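Local structure of SCARECROW-LIKE protein 7 (Oryza sativa Japonica Group, 5HYZ) at residues E243-R248 / F255-S260. The protein is a GRAS-family nuclear protein that binds DNA in vitro, probably acts as a transcription factor in plant development, and takes part in resistance to environmental abiotic stress. Residues are numbered along the deposited sequence; the frame is centred on the assembly and turned at random.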
# COMPACT_ATOMS: atom_id res chain seq x y z
N GLU A 243 -13.58 -15.64 -8.24
CA GLU A 243 -14.89 -16.12 -7.83
C GLU A 243 -15.81 -16.09 -9.03
O GLU A 243 -16.61 -15.15 -9.15
CB GLU A 243 -15.42 -15.24 -6.68
CG GLU A 243 -16.74 -15.67 -6.07
CD GLU A 243 -16.68 -17.07 -5.53
OE1 GLU A 243 -15.71 -17.39 -4.78
OE2 GLU A 243 -17.59 -17.85 -5.83
N VAL A 244 -15.69 -17.08 -9.92
CA VAL A 244 -16.55 -17.03 -11.13
C VAL A 244 -16.65 -18.46 -11.64
O VAL A 244 -15.66 -19.17 -11.60
CB VAL A 244 -16.01 -16.04 -12.21
CG1 VAL A 244 -14.63 -16.46 -12.69
CG2 VAL A 244 -17.04 -15.95 -13.39
N SER A 245 -17.87 -18.89 -12.02
CA SER A 245 -18.09 -20.28 -12.38
C SER A 245 -17.90 -20.46 -13.90
O SER A 245 -18.83 -20.22 -14.69
CB SER A 245 -19.52 -20.72 -11.95
OG SER A 245 -19.67 -22.12 -12.24
N LEU A 246 -16.70 -20.84 -14.31
CA LEU A 246 -16.37 -20.97 -15.72
C LEU A 246 -15.78 -22.33 -15.97
O LEU A 246 -14.76 -22.46 -16.63
CB LEU A 246 -15.37 -19.89 -16.14
CG LEU A 246 -15.82 -18.47 -15.89
CD1 LEU A 246 -14.78 -17.45 -16.34
CD2 LEU A 246 -17.15 -18.16 -16.64
N ASN A 247 -16.38 -23.37 -15.41
CA ASN A 247 -15.77 -24.69 -15.56
C ASN A 247 -16.71 -25.59 -16.36
O ASN A 247 -16.64 -25.62 -17.58
CB ASN A 247 -15.43 -25.33 -14.22
CG ASN A 247 -14.55 -26.57 -14.40
OD1 ASN A 247 -13.94 -26.77 -15.47
ND2 ASN A 247 -14.46 -27.40 -13.37
N ARG A 248 -17.62 -26.27 -15.67
CA ARG A 248 -18.50 -27.22 -16.37
C ARG A 248 -19.78 -26.62 -16.88
O ARG A 248 -20.53 -27.30 -17.58
CB ARG A 248 -18.82 -28.42 -15.46
CG ARG A 248 -17.61 -29.28 -15.30
CD ARG A 248 -17.82 -30.47 -14.41
NE ARG A 248 -16.52 -30.97 -13.95
CZ ARG A 248 -15.57 -31.47 -14.74
NH1 ARG A 248 -15.73 -31.53 -16.07
NH2 ARG A 248 -14.44 -31.91 -14.19
N PHE A 255 -20.90 -17.63 -20.54
CA PHE A 255 -20.86 -16.26 -21.08
C PHE A 255 -21.48 -15.26 -20.15
O PHE A 255 -20.90 -14.19 -19.89
CB PHE A 255 -21.54 -16.27 -22.49
CG PHE A 255 -21.39 -14.97 -23.25
CD1 PHE A 255 -22.15 -13.85 -22.88
CD2 PHE A 255 -20.55 -14.90 -24.35
CE1 PHE A 255 -22.05 -12.68 -23.59
CE2 PHE A 255 -20.44 -13.72 -25.09
CZ PHE A 255 -21.20 -12.60 -24.69
N ALA A 256 -22.66 -15.56 -19.60
CA ALA A 256 -23.25 -14.65 -18.64
C ALA A 256 -22.42 -14.44 -17.33
O ALA A 256 -22.28 -13.32 -16.84
CB ALA A 256 -24.67 -15.14 -18.26
N ASN A 257 -21.88 -15.54 -16.81
CA ASN A 257 -21.07 -15.51 -15.59
C ASN A 257 -19.82 -14.64 -15.81
O ASN A 257 -19.44 -13.78 -15.01
CB ASN A 257 -20.67 -16.94 -15.22
CG ASN A 257 -21.85 -17.80 -14.75
OD1 ASN A 257 -22.93 -17.28 -14.54
ND2 ASN A 257 -21.65 -19.12 -14.63
N ALA A 258 -19.15 -14.92 -16.93
CA ALA A 258 -17.93 -14.21 -17.29
C ALA A 258 -18.22 -12.73 -17.50
O ALA A 258 -17.47 -11.88 -17.04
CB ALA A 258 -17.26 -14.86 -18.57
N LEU A 259 -19.31 -12.42 -18.20
CA LEU A 259 -19.62 -11.01 -18.48
C LEU A 259 -19.85 -10.23 -17.20
O LEU A 259 -19.35 -9.13 -17.03
CB LEU A 259 -20.84 -10.88 -19.39
CG LEU A 259 -21.04 -9.47 -19.94
CD1 LEU A 259 -19.92 -9.11 -20.93
CD2 LEU A 259 -22.40 -9.40 -20.58
N SER A 260 -20.57 -10.83 -16.25
CA SER A 260 -20.81 -10.13 -14.98
C SER A 260 -19.51 -9.94 -14.14
O SER A 260 -19.21 -8.85 -13.61
CB SER A 260 -21.84 -10.92 -14.18
OG SER A 260 -21.82 -10.44 -12.85
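Asn257 reaches from its helix to the extended chain at Ser245 and gives its amide N-H to the backbone carbonyl there, ND2 to O of Ser245 being 3.0 Å. The bond is nearly straight (165° at the hydrogen), uses a lone pair in the carbonyl plane, and lies close to the plane of the asparagine amide. Asparagine suits this place because its short side chain ends in an amide N-H that can donate to a main-chain carbonyl of the irregular loop. With CG anti to its own carbonyl carbon (chi1 -69°) the amide is carried out toward the loop, while CB lies against Leu246. Leu246 CD2 is 4.0 Å from Asn257 CB and also meets the methyl of Ala258, CD2 to CB 3.8 Å. Alanine lets the leucine tip come down to the helix backbone, CD2 being 3.8 Å from Ala258 N. Val244 does point at the helix, its CG2 resting 3.6 Å from the carbonyl O of Asn257. Segment 243-248 leaves strand 236-242 of the central Rossmann-like sheet and leads into helix 251-272, which packs back on its own connection; Phe255 and Leu259 of that helix face helices 3-16 and 39-57, while Val244 also touches Arg366 of strand 366-374.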